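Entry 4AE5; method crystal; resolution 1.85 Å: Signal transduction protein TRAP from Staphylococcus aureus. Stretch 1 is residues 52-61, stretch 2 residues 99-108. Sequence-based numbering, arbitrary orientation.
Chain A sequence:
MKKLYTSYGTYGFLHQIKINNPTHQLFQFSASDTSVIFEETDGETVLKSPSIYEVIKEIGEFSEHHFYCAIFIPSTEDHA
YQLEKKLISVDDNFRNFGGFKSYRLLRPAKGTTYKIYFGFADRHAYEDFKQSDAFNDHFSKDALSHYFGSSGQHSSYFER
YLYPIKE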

# COMPACT_ATOMS: atom_id res chain seq x y z
N ILE A 52 -3.68 -11.03 -1.39
CA ILE A 52 -2.25 -11.32 -1.27
C ILE A 52 -1.46 -10.57 -2.36
O ILE A 52 -1.94 -10.52 -3.51
CB ILE A 52 -1.98 -12.85 -1.43
CG1 ILE A 52 -2.64 -13.64 -0.30
CG2 ILE A 52 -0.52 -13.16 -1.33
CD1 ILE A 52 -2.88 -15.12 -0.60
N TYR A 53 -0.25 -10.06 -2.01
CA TYR A 53 0.69 -9.36 -2.95
C TYR A 53 2.12 -9.80 -2.68
O TYR A 53 2.48 -10.02 -1.50
CB TYR A 53 0.64 -7.85 -2.76
CG TYR A 53 -0.69 -7.31 -3.02
CD1 TYR A 53 -1.62 -7.32 -2.01
CD2 TYR A 53 -1.01 -6.75 -4.26
CE1 TYR A 53 -2.88 -6.89 -2.24
CE2 TYR A 53 -2.30 -6.30 -4.51
CZ TYR A 53 -3.22 -6.37 -3.48
OH TYR A 53 -4.48 -5.88 -3.59
N GLU A 54 2.93 -9.94 -3.74
CA GLU A 54 4.37 -10.02 -3.57
C GLU A 54 4.94 -8.62 -3.43
O GLU A 54 4.48 -7.70 -4.13
CB GLU A 54 5.01 -10.63 -4.80
CG GLU A 54 4.89 -12.12 -4.95
CD GLU A 54 5.87 -12.62 -6.01
OE1 GLU A 54 7.09 -12.37 -5.86
OE2 GLU A 54 5.42 -13.22 -7.01
N VAL A 55 5.91 -8.45 -2.52
CA VAL A 55 6.63 -7.18 -2.35
C VAL A 55 7.75 -7.06 -3.42
O VAL A 55 8.78 -7.80 -3.39
CB VAL A 55 7.23 -7.07 -0.95
CG1 VAL A 55 8.00 -5.74 -0.85
CG2 VAL A 55 6.11 -7.13 0.08
N ILE A 56 7.52 -6.18 -4.40
CA ILE A 56 8.45 -5.97 -5.55
C ILE A 56 9.58 -5.02 -5.16
O ILE A 56 10.78 -5.23 -5.51
CB ILE A 56 7.69 -5.34 -6.76
CG1 ILE A 56 6.49 -6.20 -7.18
CG2 ILE A 56 8.59 -5.13 -7.97
CD1 ILE A 56 6.92 -7.67 -7.23
N LYS A 57 9.20 -3.94 -4.45
CA LYS A 57 10.16 -2.98 -3.94
C LYS A 57 9.64 -2.39 -2.63
O LYS A 57 8.43 -2.23 -2.48
CB LYS A 57 10.40 -1.83 -4.95
CG LYS A 57 11.60 -0.98 -4.50
CD LYS A 57 11.81 0.35 -5.18
CE LYS A 57 11.90 0.25 -6.68
NZ LYS A 57 12.61 1.51 -7.08
N GLU A 58 10.58 -2.02 -1.75
CA GLU A 58 10.28 -1.45 -0.44
C GLU A 58 11.37 -0.44 -0.00
O GLU A 58 12.58 -0.56 -0.38
CB GLU A 58 10.15 -2.57 0.60
CG GLU A 58 11.39 -3.48 0.67
CD GLU A 58 11.23 -4.61 1.70
OE1 GLU A 58 11.16 -4.31 2.91
OE2 GLU A 58 11.14 -5.80 1.31
N ILE A 59 10.93 0.57 0.76
CA ILE A 59 11.80 1.48 1.47
C ILE A 59 11.14 1.67 2.84
O ILE A 59 9.92 1.93 2.93
CB ILE A 59 11.84 2.86 0.74
CG1 ILE A 59 12.33 2.72 -0.71
CG2 ILE A 59 12.46 3.93 1.61
CD1 ILE A 59 12.02 3.92 -1.59
N GLY A 60 11.91 1.59 3.91
CA GLY A 60 11.37 1.98 5.24
C GLY A 60 10.49 0.93 5.95
O GLY A 60 10.06 -0.09 5.35
N GLU A 61 10.22 1.16 7.22
CA GLU A 61 9.44 0.21 8.02
C GLU A 61 8.03 0.71 8.25
O GLU A 61 7.80 1.92 8.31
CB GLU A 61 10.12 -0.06 9.37
CG GLU A 61 11.58 -0.46 9.21
CD GLU A 61 11.74 -1.95 8.99
OE1 GLU A 61 11.47 -2.72 9.95
OE2 GLU A 61 12.15 -2.36 7.87
N GLY A 99 8.32 14.58 5.39
CA GLY A 99 7.33 13.63 5.98
C GLY A 99 7.31 12.22 5.44
O GLY A 99 6.52 11.37 5.92
N PHE A 100 8.18 11.91 4.47
CA PHE A 100 8.17 10.57 3.90
C PHE A 100 8.61 9.53 4.95
O PHE A 100 9.63 9.73 5.62
CB PHE A 100 9.13 10.47 2.71
CG PHE A 100 9.27 9.05 2.22
CD1 PHE A 100 8.41 8.56 1.30
CD2 PHE A 100 10.30 8.22 2.71
CE1 PHE A 100 8.49 7.24 0.80
CE2 PHE A 100 10.42 6.93 2.21
CZ PHE A 100 9.52 6.44 1.28
N LYS A 101 7.92 8.40 5.01
CA LYS A 101 8.29 7.31 5.95
C LYS A 101 8.59 5.99 5.22
O LYS A 101 9.58 5.32 5.51
CB LYS A 101 7.17 7.11 7.00
CG LYS A 101 6.90 8.35 7.90
CD LYS A 101 8.20 8.80 8.65
CE LYS A 101 8.00 10.15 9.33
NZ LYS A 101 8.91 10.41 10.50
N SER A 102 7.69 5.57 4.34
CA SER A 102 7.83 4.29 3.67
C SER A 102 7.21 4.20 2.30
O SER A 102 6.27 4.95 1.90
CB SER A 102 7.30 3.16 4.62
OG SER A 102 5.89 3.38 4.81
N TYR A 103 7.59 3.17 1.58
CA TYR A 103 7.06 2.89 0.25
C TYR A 103 7.01 1.35 0.03
O TYR A 103 7.96 0.63 0.45
CB TYR A 103 8.05 3.43 -0.80
CG TYR A 103 7.73 3.10 -2.21
CD1 TYR A 103 6.57 3.59 -2.80
CD2 TYR A 103 8.56 2.31 -2.98
CE1 TYR A 103 6.27 3.37 -4.15
CE2 TYR A 103 8.24 2.04 -4.30
CZ TYR A 103 7.12 2.59 -4.89
OH TYR A 103 6.80 2.36 -6.20
N ARG A 104 5.95 0.90 -0.61
CA ARG A 104 5.79 -0.48 -1.10
C ARG A 104 5.15 -0.53 -2.47
O ARG A 104 4.02 0.03 -2.71
CB ARG A 104 4.96 -1.38 -0.14
CG ARG A 104 5.43 -1.59 1.31
CD ARG A 104 6.77 -2.39 1.34
NE ARG A 104 7.16 -2.71 2.73
CZ ARG A 104 7.87 -1.90 3.51
NH1 ARG A 104 8.27 -0.69 3.09
NH2 ARG A 104 8.22 -2.30 4.73
N LEU A 105 5.85 -1.19 -3.40
CA LEU A 105 5.30 -1.59 -4.67
C LEU A 105 4.87 -3.07 -4.65
O LEU A 105 5.69 -3.97 -4.31
CB LEU A 105 6.26 -1.30 -5.83
CG LEU A 105 5.85 -1.77 -7.20
CD1 LEU A 105 4.67 -0.89 -7.67
CD2 LEU A 105 7.06 -1.64 -8.19
N LEU A 106 3.61 -3.34 -4.96
CA LEU A 106 2.97 -4.66 -4.63
C LEU A 106 2.37 -5.29 -5.87
O LEU A 106 1.52 -4.66 -6.55
CB LEU A 106 1.86 -4.49 -3.59
CG LEU A 106 2.36 -3.81 -2.29
CD1 LEU A 106 1.18 -3.52 -1.34
CD2 LEU A 106 3.39 -4.72 -1.58
N ARG A 107 2.86 -6.49 -6.19
CA ARG A 107 2.36 -7.27 -7.35
C ARG A 107 1.27 -8.26 -6.89
O ARG A 107 1.53 -9.14 -6.05
CB ARG A 107 3.49 -8.08 -8.01
CG ARG A 107 2.95 -8.97 -9.15
CD ARG A 107 3.88 -10.13 -9.46
NE ARG A 107 5.11 -9.63 -10.08
CZ ARG A 107 6.34 -9.99 -9.71
NH1 ARG A 107 6.52 -10.89 -8.73
NH2 ARG A 107 7.39 -9.50 -10.36
N PRO A 108 0.08 -8.18 -7.48
CA PRO A 108 -0.98 -9.04 -6.93
C PRO A 108 -0.77 -10.51 -7.22
O PRO A 108 -0.28 -10.87 -8.32
CB PRO A 108 -2.26 -8.54 -7.61
CG PRO A 108 -1.79 -7.86 -8.88
CD PRO A 108 -0.34 -7.44 -8.69

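Two antiparallel strands of TRAP, residues 52-59 and 100-108, pair edge to edge and bury 957 Å² between them, with a beta bulge interrupting the register. Most of the polar groups that meet here belong to the backbone: two reciprocal backbone pairs, Glu54 with Arg107 and Ile59 with Tyr103, flank a bulge where Leu105 bonds to two residues. At one end, Glu54 N donates to Arg107 O (2.8 Å) and Arg107 N returns the bond to Glu54 O (2.9 Å). At the other, Ile59 N reaches Tyr103 O and Tyr103 N reaches Ile59 O, both at 3.0 Å and both close to straight. Between these pairs the register shifts by one residue. At the bulge, Leu105 O accepts from Ile56 N (2.9 Å), while Leu105 N donates to Lys57 O (2.9 Å). Ile56 is the extra residue; its psi of -43° departs from the extended values of its neighbours, and its CA-to-CB bond points toward the other strand.

Several carbonyls take a CA-H contact besides their N-H partner. Arg107 O lies 3.2 Å from Tyr53 CA, Glu54 O 3.4 Å from Leu106 CA, Lys57 O 3.5 Å from Arg104 CA, and Tyr103 O 3.2 Å from Glu58 CA.

The densest polar cluster surrounds the guanidinium of the buried Arg104. Arg104 NH1 and Arg104 NH2 both donate to Gly60 O, each at 2.9 Å, so one carbonyl, lying near the guanidinium plane, serves both nitrogens. Arg104 NH1 also bonds to Tyr103 O in its own strand (3.0 Å, 163°) and makes a weak bond to Ile59 O (3.1 Å, 123°). Ile59 O and Tyr103 O therefore each accept from the partner strand's backbone and from this side chain. Ile59 O and Tyr103 O are 3.4 Å apart, two acceptors with no bond between them. Glu58 CB covers one face of the guanidinium. Glu58 OE1 forms a long salt bridge to Arg104 NH2 (4.0 Å), but the oxygen lies well out of the plane and no N-H points at it, so only charge is involved. Arg104 NE and NH2 and Glu58 OE2 have further hydrogen bonds elsewhere in the structure.

Arg107 is arranged more simply. Arg107 NH1 forms a salt bridge with Glu54 OE2 (3.1 Å), which approaches the guanidinium edge near its plane, while Ile56 CD1 packs over one face, 3.4 Å from Arg107 CZ. Arg107 NE and NH2 are satisfied elsewhere.

Apolar side chains also meet across the strands. Tyr53 CB meets Leu106 CB at 3.7 Å, and Tyr53 CE2 meets Pro108 CB at 3.8 Å. Ile56 CG2 lies 3.8 Å from Leu105 CD2. Ile59 CG2 touches the edge of the Phe100 ring at CE2 (3.7 Å), and Ile59 CD1 approaches Tyr103 CD2 at 4.1 Å. Beyond the strand, Gly60 has a positive phi, which by itself favours glycine; an ideal CB on Gly60 would also clash with Lys101 O at 2.3 Å.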